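PDB 3BRQ: HTH-type transcriptional regulator AscG, which represses transcription of the cryptic asc operon as a sequence-specific DNA-binding regulator of the LacI family. Local coordinates for residues L24-T27 / Y31-I34; K124-N129 / I233-I238; A143-S148 / E192-R197; S151-E156 / G180-A185. All coordinates share one frame; numbering follows the deposited sequence.

Contact 1 of 4, residues L24-T27 / Y31-I34. With SO4 (sulfate ion), chain F.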
loop_
_atom_site.group_PDB
_atom_site.type_symbol
_atom_site.label_atom_id
_atom_site.label_comp_id
_atom_site.label_asym_id
_atom_site.label_seq_id
_atom_site.Cartn_x
_atom_site.Cartn_y
_atom_site.Cartn_z
ATOM N N LEU B 24 11.788 6.349 -13.071
ATOM C CA LEU B 24 11.413 6.673 -11.691
ATOM C C LEU B 24 12.380 5.993 -10.728
ATOM O O LEU B 24 12.682 4.806 -10.900
ATOM C CB LEU B 24 10.001 6.168 -11.383
ATOM C CG LEU B 24 8.805 7.007 -11.832
ATOM C CD1 LEU B 24 9.073 7.904 -13.039
ATOM C CD2 LEU B 24 7.575 6.100 -12.064
ATOM N N VAL B 25 12.862 6.734 -9.715
ATOM C CA VAL B 25 13.752 6.133 -8.684
ATOM C C VAL B 25 13.012 6.345 -7.344
ATOM O O VAL B 25 12.683 7.480 -7.012
ATOM C CB VAL B 25 15.157 6.838 -8.580
ATOM C CG1 VAL B 25 15.961 6.243 -7.392
ATOM C CG2 VAL B 25 15.952 6.585 -9.804
ATOM N N VAL B 26 12.744 5.282 -6.600
ATOM C CA VAL B 26 11.992 5.343 -5.348
ATOM C C VAL B 26 12.663 4.394 -4.348
ATOM O O VAL B 26 13.031 3.266 -4.685
ATOM C CB VAL B 26 10.521 4.976 -5.510
ATOM C CG1 VAL B 26 9.781 5.002 -4.178
ATOM C CG2 VAL B 26 9.840 5.919 -6.516
ATOM N N THR B 27 12.926 4.932 -3.146
ATOM C CA THR B 27 13.559 4.184 -2.054
ATOM C C THR B 27 12.655 3.028 -1.571
ATOM O O THR B 27 11.419 3.145 -1.508
ATOM C CB THR B 27 13.976 5.172 -0.896
ATOM O OG1 THR B 27 14.749 6.254 -1.473
ATOM C CG2 THR B 27 14.911 4.516 0.085
ATOM N N TYR B 31 7.146 2.682 4.505
ATOM C CA TYR B 31 6.215 3.799 4.417
ATOM C C TYR B 31 6.783 4.828 3.466
ATOM O O TYR B 31 8.000 5.012 3.417
ATOM C CB TYR B 31 6.009 4.470 5.787
ATOM C CG TYR B 31 5.145 5.731 5.743
ATOM C CD1 TYR B 31 3.753 5.654 5.643
ATOM C CD2 TYR B 31 5.733 7.010 5.788
ATOM C CE1 TYR B 31 2.955 6.826 5.593
ATOM C CE2 TYR B 31 4.950 8.158 5.747
ATOM C CZ TYR B 31 3.564 8.076 5.662
ATOM O OH TYR B 31 2.796 9.268 5.611
ATOM N N HIS B 32 5.889 5.491 2.724
ATOM C CA HIS B 32 6.239 6.655 1.936
ATOM C C HIS B 32 5.259 7.776 2.247
ATOM O O HIS B 32 4.046 7.569 2.194
ATOM C CB HIS B 32 6.113 6.308 0.447
ATOM C CG HIS B 32 7.235 5.483 -0.067
ATOM N ND1 HIS B 32 7.184 4.102 -0.128
ATOM C CD2 HIS B 32 8.466 5.841 -0.522
ATOM C CE1 HIS B 32 8.322 3.649 -0.631
ATOM N NE2 HIS B 32 9.117 4.685 -0.866
ATOM N N GLY B 33 5.796 8.963 2.516
ATOM C CA GLY B 33 5.022 10.183 2.672
ATOM C C GLY B 33 4.103 10.499 1.505
ATOM O O GLY B 33 3.007 11.029 1.723
ATOM N N ILE B 34 4.493 10.119 0.272
ATOM C CA ILE B 34 3.597 10.211 -0.870
ATOM C C ILE B 34 3.202 8.750 -1.183
ATOM O O ILE B 34 4.042 7.947 -1.608
ATOM C CB ILE B 34 4.289 10.859 -2.130
ATOM C CG1 ILE B 34 5.040 12.173 -1.801
ATOM C CG2 ILE B 34 3.287 10.965 -3.328
ATOM C CD1 ILE B 34 4.230 13.239 -1.083
HETATM S S SO4 F . 9.686 9.837 3.131
HETATM O O1 SO4 F . 9.717 11.221 3.474
HETATM O O2 SO4 F . 10.985 9.463 2.513
HETATM O O3 SO4 F . 9.261 9.034 4.247
HETATM O O4 SO4 F . 8.567 9.674 2.209
#
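His32 sets its CG anti to its own carbonyl carbon (chi1 -76°), which carries the imidazole back toward strand 21-27, where Val26 holds CG1 anti to the backbone N (chi1 178°) and Thr27 offers its carbonyl oxygen. The ring meets both residues with its NE2 corner. NE2 donates to Thr27 O at 2.8 Å, a short but clearly bent bond with 135° at the hydrogen. The oxygen lies close to the imidazole plane, at the ring edge, and His32 CE1 is also near Thr27 O at 3.3 Å. The bond places a hydrogen on NE2 and probably limits the turning of the ring. Val26 CG1 touches the same corner, 3.4 Å from His32 NE2, the two side chains crossing obliquely. Phe36, edge-to-face, and Tyr84 also pack against the imidazole. The Thr27 hydroxyl takes no part here and binds Glu66 instead. Just after the histidine, the backbone N of Gly33 donates to sulfate O4 at 2.9 Å. A loop that leaves the first strand of a parallel sheet, is tied back to that strand and then turns an amide toward an anion is consistent with the cleft between the two lobes of a periplasmic-binding-protein fold, where LacI-family regulators receive their effectors.

Contact 2 of 4, residues K124-N129 / I233-I238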
loop_
_atom_site.group_PDB
_atom_site.type_symbol
_atom_site.label_atom_id
_atom_site.label_comp_id
_atom_site.label_asym_id
_atom_site.label_seq_id
_atom_site.Cartn_x
_atom_site.Cartn_y
_atom_site.Cartn_z
ATOM N N LYS B 124 5.647 20.171 6.909
ATOM C CA LYS B 124 5.705 20.944 8.124
ATOM C C LYS B 124 4.454 21.817 8.339
ATOM O O LYS B 124 3.800 21.742 9.400
ATOM C CB LYS B 124 6.980 21.759 8.188
ATOM C CG LYS B 124 7.123 22.465 9.516
ATOM C CD LYS B 124 8.260 23.469 9.424
ATOM C CE LYS B 124 8.742 23.693 10.811
ATOM N NZ LYS B 124 9.362 25.030 11.086
ATOM N N GLN B 125 4.094 22.598 7.332
ATOM C CA GLN B 125 2.901 23.449 7.427
ATOM C C GLN B 125 1.628 22.659 7.662
ATOM O O GLN B 125 0.809 23.054 8.520
ATOM C CB GLN B 125 2.713 24.310 6.170
ATOM C CG GLN B 125 1.657 25.455 6.344
ATOM C CD GLN B 125 2.028 26.467 7.430
ATOM O OE1 GLN B 125 3.153 26.968 7.456
ATOM N NE2 GLN B 125 1.089 26.757 8.345
ATOM N N THR B 126 1.482 21.524 6.954
ATOM C CA THR B 126 0.269 20.701 7.149
ATOM C C THR B 126 0.183 20.243 8.564
ATOM O O THR B 126 -0.907 20.160 9.120
ATOM C CB THR B 126 0.250 19.468 6.263
ATOM O OG1 THR B 126 1.341 18.619 6.643
ATOM C CG2 THR B 126 0.467 19.865 4.835
ATOM N N SER B 127 1.335 19.907 9.173
ATOM C CA SER B 127 1.273 19.424 10.544
ATOM C C SER B 127 0.936 20.591 11.462
ATOM O O SER B 127 0.075 20.473 12.349
ATOM C CB SER B 127 2.607 18.786 10.932
ATOM O OG SER B 127 2.536 18.254 12.230
ATOM N N PHE B 128 1.651 21.692 11.267
ATOM C CA PHE B 128 1.373 22.925 12.025
ATOM C C PHE B 128 -0.118 23.203 11.965
ATOM O O PHE B 128 -0.721 23.403 13.002
ATOM C CB PHE B 128 2.119 24.098 11.429
ATOM C CG PHE B 128 1.965 25.393 12.225
ATOM C CD1 PHE B 128 2.996 25.857 13.002
ATOM C CD2 PHE B 128 0.786 26.138 12.154
ATOM C CE1 PHE B 128 2.862 27.083 13.714
ATOM C CE2 PHE B 128 0.621 27.341 12.855
ATOM C CZ PHE B 128 1.659 27.802 13.643
ATOM N N ASN B 129 -0.719 23.101 10.763
ATOM C CA ASN B 129 -2.161 23.393 10.592
ATOM C C ASN B 129 -3.083 22.468 11.341
ATOM O O ASN B 129 -4.052 22.929 11.907
ATOM C CB ASN B 129 -2.582 23.367 9.122
ATOM C CG ASN B 129 -2.035 24.491 8.343
ATOM O OD1 ASN B 129 -1.488 25.474 8.869
ATOM N ND2 ASN B 129 -2.148 24.351 7.053
ATOM N N ILE B 233 -5.936 12.294 15.295
ATOM C CA ILE B 233 -5.692 12.748 13.899
ATOM C C ILE B 233 -4.507 11.940 13.334
ATOM O O ILE B 233 -3.551 11.651 14.043
ATOM C CB ILE B 233 -5.367 14.293 13.892
ATOM C CG1 ILE B 233 -6.626 15.108 14.286
ATOM C CG2 ILE B 233 -4.877 14.764 12.545
ATOM C CD1 ILE B 233 -6.521 16.631 13.944
ATOM N N GLY B 234 -4.614 11.514 12.080
ATOM C CA GLY B 234 -3.493 10.931 11.353
ATOM C C GLY B 234 -3.171 11.751 10.128
ATOM O O GLY B 234 -3.702 12.840 9.963
ATOM N N PHE B 235 -2.258 11.230 9.314
ATOM C CA PHE B 235 -1.922 11.719 7.951
ATOM C C PHE B 235 -1.974 10.596 6.928
ATOM O O PHE B 235 -1.470 9.527 7.215
ATOM C CB PHE B 235 -0.495 12.168 7.920
ATOM C CG PHE B 235 -0.231 13.349 8.813
ATOM C CD1 PHE B 235 -0.077 14.595 8.275
ATOM C CD2 PHE B 235 -0.168 13.195 10.181
ATOM C CE1 PHE B 235 0.206 15.648 9.059
ATOM C CE2 PHE B 235 0.107 14.261 11.016
ATOM C CZ PHE B 235 0.268 15.486 10.470
ATOM N N ASP B 236 -2.423 10.905 5.713
ATOM C CA ASP B 236 -2.423 9.958 4.567
ATOM C C ASP B 236 -3.846 9.855 4.041
ATOM O O ASP B 236 -4.043 9.621 2.852
ATOM C CB ASP B 236 -2.058 8.478 4.893
ATOM C CG ASP B 236 -0.527 8.216 5.134
ATOM O OD1 ASP B 236 0.328 9.071 4.854
ATOM O OD2 ASP B 236 -0.219 7.107 5.637
ATOM N N ASP B 237 -4.820 9.925 4.934
ATOM C CA ASP B 237 -6.231 9.761 4.552
ATOM C C ASP B 237 -6.404 8.455 3.758
ATOM O O ASP B 237 -6.959 8.448 2.633
ATOM C CB ASP B 237 -6.716 10.992 3.768
ATOM C CG ASP B 237 -8.185 10.996 3.548
ATOM O OD1 ASP B 237 -8.936 10.525 4.425
ATOM O OD2 ASP B 237 -8.596 11.478 2.464
ATOM N N ILE B 238 -5.940 7.358 4.327
ATOM C CA ILE B 238 -6.098 6.028 3.640
ATOM C C ILE B 238 -7.548 5.641 3.358
ATOM O O ILE B 238 -8.481 6.164 3.960
ATOM C CB ILE B 238 -5.371 4.900 4.364
ATOM C CG1 ILE B 238 -5.945 4.705 5.768
ATOM C CG2 ILE B 238 -3.828 5.175 4.391
ATOM C CD1 ILE B 238 -5.183 3.701 6.567
#
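Ser127 OG, hydrogen-bonded to Arg157 O of helix 152-167, also lies 4.0 Å from Phe235 CZ. Set anti to the backbone N (chi1 -177°), this buried hydroxyl lies beside its own carbonyl carbon and near the tip of the ring. Phe235 reaches helix 123-136 with its far end, CE1 and CZ. Thr126 OG1 comes in near the ring plane, 4.0 Å from Phe235 CE1, and is itself bound to His123 O one turn back along the helix. Ser127 CB adds a contact of 4.1 Å to Phe235 CZ. The ring thus projects from strand 231-235, an inner strand of the mixed sheet in this alpha/beta lobe, into the layer of helices 123-136 and 152-167 that flanks it, as in a Rossmann-like sandwich. Arg157 and Val251 also touch the ring. An alanine in place of Phe235 would probably open a gap between strand and helix, leaving Thr126 OG1 and Ser127 without the ring edge and tip they pack against. Immediately past the strand the chain turns, and Asp236 OD1 accepts from Tyr31 OH.

Contact 3 of 4, residues A143-S148 / E192-R197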
loop_
_atom_site.group_PDB
_atom_site.type_symbol
_atom_site.label_atom_id
_atom_site.label_comp_id
_atom_site.label_asym_id
_atom_site.label_seq_id
_atom_site.Cartn_x
_atom_site.Cartn_y
_atom_site.Cartn_z
ATOM N N ALA B 143 -0.456 14.973 22.523
ATOM C CA ALA B 143 0.560 13.950 22.245
ATOM C C ALA B 143 0.937 13.871 20.757
ATOM O O ALA B 143 0.164 14.246 19.892
ATOM C CB ALA B 143 0.089 12.583 22.767
ATOM N N PHE B 144 2.131 13.396 20.448
ATOM C CA PHE B 144 2.573 13.279 19.094
ATOM C C PHE B 144 3.337 11.946 18.918
ATOM O O PHE B 144 4.267 11.631 19.665
ATOM C CB PHE B 144 3.477 14.455 18.701
ATOM C CG PHE B 144 3.751 14.542 17.233
ATOM C CD1 PHE B 144 2.849 15.220 16.356
ATOM C CD2 PHE B 144 4.923 13.970 16.701
ATOM C CE1 PHE B 144 3.132 15.295 14.960
ATOM C CE2 PHE B 144 5.220 14.069 15.323
ATOM C CZ PHE B 144 4.331 14.755 14.449
ATOM N N LEU B 145 2.867 11.154 17.950
ATOM C CA LEU B 145 3.568 9.971 17.488
ATOM C C LEU B 145 4.365 10.202 16.196
ATOM O O LEU B 145 3.796 10.431 15.126
ATOM C CB LEU B 145 2.566 8.843 17.233
ATOM C CG LEU B 145 2.205 7.816 18.311
ATOM C CD1 LEU B 145 1.952 8.472 19.600
ATOM C CD2 LEU B 145 0.966 7.005 17.867
ATOM N N THR B 146 5.683 10.099 16.290
ATOM C CA THR B 146 6.541 10.285 15.120
ATOM C C THR B 146 6.641 9.081 14.226
ATOM O O THR B 146 6.292 7.954 14.606
ATOM C CB THR B 146 8.002 10.744 15.530
ATOM O OG1 THR B 146 8.802 9.592 15.852
ATOM C CG2 THR B 146 7.919 11.579 16.776
ATOM N N GLY B 147 7.056 9.324 12.995
ATOM C CA GLY B 147 7.465 8.225 12.113
ATOM C C GLY B 147 8.931 7.949 12.307
ATOM O O GLY B 147 9.558 8.520 13.247
ATOM N N SER B 148 9.531 7.175 11.380
ATOM C CA SER B 148 10.942 6.850 11.506
ATOM C C SER B 148 11.863 8.101 11.476
ATOM O O SER B 148 11.573 9.103 10.814
ATOM C CB SER B 148 11.374 5.877 10.434
ATOM O OG SER B 148 11.167 6.433 9.159
ATOM N N GLU B 192 0.557 2.998 24.506
ATOM C CA GLU B 192 0.717 2.322 25.797
ATOM C C GLU B 192 1.877 3.020 26.551
ATOM O O GLU B 192 1.791 3.247 27.751
ATOM C CB GLU B 192 0.972 0.834 25.610
ATOM C CG GLU B 192 0.961 0.009 26.915
ATOM C CD GLU B 192 -0.299 0.290 27.784
ATOM O OE1 GLU B 192 -1.449 0.246 27.238
ATOM O OE2 GLU B 192 -0.135 0.598 28.996
HETATM N N MSE B 193 2.916 3.395 25.823
HETATM C CA MSE B 193 4.057 4.039 26.463
HETATM C C MSE B 193 3.630 5.398 27.037
HETATM O O MSE B 193 3.889 5.644 28.175
HETATM C CB MSE B 193 5.262 4.144 25.522
HETATM C CG MSE B 193 6.485 4.878 26.205
HETATM SE SE MSE B 193 7.997 4.890 25.037
HETATM C CE MSE B 193 7.266 5.943 23.603
ATOM N N LEU B 194 2.947 6.239 26.279
ATOM C CA LEU B 194 2.412 7.539 26.739
ATOM C C LEU B 194 1.479 7.446 27.949
ATOM O O LEU B 194 1.566 8.256 28.858
ATOM C CB LEU B 194 1.657 8.238 25.563
ATOM C CG LEU B 194 2.442 8.542 24.275
ATOM C CD1 LEU B 194 1.520 8.883 23.079
ATOM C CD2 LEU B 194 3.409 9.725 24.597
ATOM N N LEU B 195 0.579 6.461 27.959
ATOM C CA LEU B 195 -0.295 6.214 29.113
ATOM C C LEU B 195 0.470 5.793 30.323
ATOM O O LEU B 195 0.104 6.204 31.421
ATOM C CB LEU B 195 -1.336 5.075 28.812
ATOM C CG LEU B 195 -2.236 5.369 27.579
ATOM C CD1 LEU B 195 -3.252 4.179 27.301
ATOM C CD2 LEU B 195 -3.027 6.597 27.892
ATOM N N GLU B 196 1.477 4.915 30.181
ATOM C CA GLU B 196 2.336 4.577 31.339
ATOM C C GLU B 196 3.147 5.813 31.831
ATOM O O GLU B 196 3.366 5.958 33.038
ATOM C CB GLU B 196 3.302 3.421 31.013
ATOM C CG GLU B 196 2.598 2.100 30.739
ATOM C CD GLU B 196 3.496 1.025 30.188
ATOM O OE1 GLU B 196 4.673 1.312 29.890
ATOM O OE2 GLU B 196 3.005 -0.119 30.011
ATOM N N ARG B 197 3.589 6.680 30.915
ATOM C CA ARG B 197 4.355 7.933 31.301
ATOM C C ARG B 197 3.563 8.857 32.234
ATOM O O ARG B 197 4.158 9.617 33.008
ATOM C CB ARG B 197 4.860 8.723 30.093
ATOM C CG ARG B 197 6.066 8.132 29.392
ATOM C CD ARG B 197 6.404 9.031 28.217
ATOM N NE ARG B 197 7.505 8.476 27.413
ATOM C CZ ARG B 197 7.752 8.843 26.160
ATOM N NH1 ARG B 197 6.967 9.708 25.564
ATOM N NH2 ARG B 197 8.800 8.366 25.522
#
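This is a purely apolar strand-to-helix contact in the interior of one alpha/beta lobe: strand 142-145 of the mixed sheet meets helix 184-197, which lies against one of the sheet's faces. A single methyl carries it. Leu194 CD1 lies 3.5 Å from Leu145 CD1 and 4.0 Å from Ala143 CB, touching Ala143 and, two residues on, the end of Leu145. The leucines meet methyl to methyl, a close approach for two carbons. At Ala143, a small side chain, the backbones are nearest, the CA atoms of Ala143 and Leu194 being 8.0 Å apart. Leu194 keeps CG beside its backbone N (chi1 -59°) and extends CD1 from there, straight off the helix toward the sheet. Leu145 starts out less directly, and its chi1 of -92°, some 30° from a staggered value, helps bring CD1 to its partner. No hydrogen bond crosses between the two segments. Beyond Leu145 the chain leaves the strand, and Thr146 OG1 donates to Gly147 O at 2.9 Å within the loop that follows. Phe144, between the two contacting residues, points the other way and stacks on Tyr161 of helix 152-167. Strand 142-145 is therefore sandwiched between two helical layers. On the side of Leu194, Leu204 from strand 203-206 and Ala178 from strand 177-178 complete the apolar bed, and helix 184-197 spans strand 142-145 as the connection of a right-handed beta-alpha-beta crossover between those two flanking strands.

Contact 4 of 4, residues S151-E156 / G180-A185. With SO4 (sulfate ion), chain F.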
loop_
_atom_site.group_PDB
_atom_site.type_symbol
_atom_site.label_atom_id
_atom_site.label_comp_id
_atom_site.label_asym_id
_atom_site.label_seq_id
_atom_site.Cartn_x
_atom_site.Cartn_y
_atom_site.Cartn_z
ATOM N N SER B 151 13.285 9.787 8.030
ATOM C CA SER B 151 12.334 10.181 6.957
ATOM C C SER B 151 12.129 11.683 7.011
ATOM O O SER B 151 11.682 12.157 8.019
ATOM C CB SER B 151 10.978 9.509 7.199
ATOM O OG SER B 151 9.886 10.239 6.635
ATOM N N PRO B 152 12.426 12.414 5.924
ATOM C CA PRO B 152 12.105 13.810 5.793
ATOM C C PRO B 152 10.681 14.163 6.165
ATOM O O PRO B 152 10.463 15.203 6.793
ATOM C CB PRO B 152 12.359 14.076 4.301
ATOM C CG PRO B 152 13.427 13.190 3.967
ATOM C CD PRO B 152 13.204 11.955 4.766
ATOM N N THR B 153 9.723 13.306 5.774
ATOM C CA THR B 153 8.337 13.564 6.020
ATOM C C THR B 153 8.068 13.473 7.503
ATOM O O THR B 153 7.305 14.266 8.061
ATOM C CB THR B 153 7.443 12.513 5.254
ATOM O OG1 THR B 153 7.640 12.665 3.849
ATOM C CG2 THR B 153 5.955 12.689 5.559
ATOM N N SER B 154 8.665 12.487 8.153
ATOM C CA SER B 154 8.502 12.311 9.593
ATOM C C SER B 154 9.103 13.511 10.315
ATOM O O SER B 154 8.501 14.075 11.256
ATOM C CB SER B 154 9.289 11.108 10.046
ATOM O OG SER B 154 9.183 11.035 11.435
ATOM N N ILE B 155 10.279 13.905 9.868
ATOM C CA ILE B 155 11.024 15.040 10.512
ATOM C C ILE B 155 10.243 16.381 10.418
ATOM O O ILE B 155 10.146 17.143 11.371
ATOM C CB ILE B 155 12.381 15.183 9.872
ATOM C CG1 ILE B 155 13.275 13.999 10.272
ATOM C CG2 ILE B 155 13.110 16.534 10.333
ATOM C CD1 ILE B 155 14.560 13.887 9.418
ATOM N N GLU B 156 9.675 16.660 9.242
ATOM C CA GLU B 156 8.884 17.884 8.975
ATOM C C GLU B 156 7.599 17.939 9.799
ATOM O O GLU B 156 7.263 18.982 10.408
ATOM C CB GLU B 156 8.536 17.923 7.494
ATOM C CG GLU B 156 9.784 18.200 6.620
ATOM C CD GLU B 156 10.512 19.435 7.137
ATOM O OE1 GLU B 156 10.003 20.567 6.901
ATOM O OE2 GLU B 156 11.553 19.273 7.827
ATOM N N GLY B 180 7.853 6.479 16.805
ATOM C CA GLY B 180 7.110 5.367 16.201
ATOM C C GLY B 180 7.823 4.978 14.911
ATOM O O GLY B 180 8.895 5.535 14.573
ATOM N N LYS B 181 7.254 4.023 14.186
ATOM C CA LYS B 181 7.955 3.411 13.042
ATOM C C LYS B 181 7.014 3.224 11.871
ATOM O O LYS B 181 7.364 2.479 10.965
ATOM C CB LYS B 181 8.524 2.024 13.357
ATOM C CG LYS B 181 8.963 1.750 14.765
ATOM C CD LYS B 181 10.131 0.772 14.849
ATOM C CE LYS B 181 11.454 1.550 15.183
ATOM N NZ LYS B 181 12.531 0.634 15.720
ATOM N N TRP B 182 5.859 3.922 11.895
ATOM C CA TRP B 182 4.883 3.984 10.818
ATOM C C TRP B 182 3.977 2.739 10.799
ATOM O O TRP B 182 3.009 2.718 10.063
ATOM C CB TRP B 182 5.498 4.129 9.397
ATOM C CG TRP B 182 6.468 5.256 9.101
ATOM C CD1 TRP B 182 7.801 5.120 8.819
ATOM C CD2 TRP B 182 6.185 6.652 8.988
ATOM N NE1 TRP B 182 8.357 6.333 8.541
ATOM C CE2 TRP B 182 7.388 7.297 8.621
ATOM C CE3 TRP B 182 5.042 7.423 9.165
ATOM C CZ2 TRP B 182 7.478 8.673 8.431
ATOM C CZ3 TRP B 182 5.120 8.776 8.958
ATOM C CH2 TRP B 182 6.325 9.402 8.607
ATOM N N THR B 183 4.281 1.735 11.593
ATOM C CA THR B 183 3.451 0.504 11.671
ATOM C C THR B 183 2.298 0.675 12.696
ATOM O O THR B 183 2.453 1.445 13.668
ATOM C CB THR B 183 4.308 -0.676 12.149
ATOM O OG1 THR B 183 4.751 -0.404 13.488
ATOM C CG2 THR B 183 5.559 -0.901 11.202
ATOM N N PRO B 184 1.156 -0.052 12.508
ATOM C CA PRO B 184 0.076 -0.079 13.500
ATOM C C PRO B 184 0.582 -0.496 14.886
ATOM O O PRO B 184 0.257 0.224 15.899
ATOM C CB PRO B 184 -0.916 -1.136 12.946
ATOM C CG PRO B 184 -0.677 -1.156 11.452
ATOM C CD PRO B 184 0.841 -0.872 11.315
ATOM N N ALA B 185 1.433 -1.554 14.941
ATOM C CA ALA B 185 2.001 -1.977 16.239
ATOM C C ALA B 185 2.733 -0.833 16.949
ATOM O O ALA B 185 2.676 -0.712 18.176
ATOM C CB ALA B 185 2.972 -3.077 16.059
HETATM S S SO4 F . 9.686 9.837 3.131
HETATM O O1 SO4 F . 9.717 11.221 3.474
HETATM O O2 SO4 F . 10.985 9.463 2.513
HETATM O O3 SO4 F . 9.261 9.034 4.247
HETATM O O4 SO4 F . 8.567 9.674 2.209
#
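The tight part of this contact is the benzo end of Trp182, which fits against the first turn of helix 152-167. Trp182 CZ2 lies 3.4 Å from Ser154 CB and also 3.4 Å from Ser151 OG, with Ser151 CB close to the indole plane at the ring edge. A chi1 of -54° swings the tryptophan ring across to the helix, and NE1 binds Ser148 while Tyr31 stacks on the indole. Ser151 is the N-cap: its OG accepts from Ser154 N at 3.0 Å, nearly straight at 163°, and donates to sulfate O3 at 2.7 Å. Thr153 grips sulfate O1 twice, with OG1 at 2.6 Å and its backbone N at 3.1 Å. Replacing Ser151 with an alanine is likely to leave Ser154 N without its capping acceptor and sulfate O3 without this donor. Thr153 CG2 forms the loose fringe, 4.5 Å from Trp182 CH2, and exposed Lys181 marks the solvent side. Separately, Pro184 and Ala185 pack on Tyr243 of the second subunit. Arg86 and Tyr84 also bind the sulfate, probably a crystallisation ion. An anion held at a helix N-terminus beside a tryptophan, between the lobes, is consistent with the effector cleft of LacI-family repressors.

All four contacts are buried, but they differ in place and chemistry. Contacts 2 and 3 are sheet-to-helix packing on opposite faces of the same mixed sheet: an aromatic ring against satisfied hydroxyls in contact 2, methyl groups alone in contact 3. Contacts 1 and 4 border the cleft, and both reach the sulfate, contact 1 through a loop amide and contact 4 through a helix start. Tyr31 connects contacts 1, 2 and 4, while contacts 3 and 4 share helix 184-197. The strand of contact 1 belongs to the other, parallel sheet, and its partner is a loop.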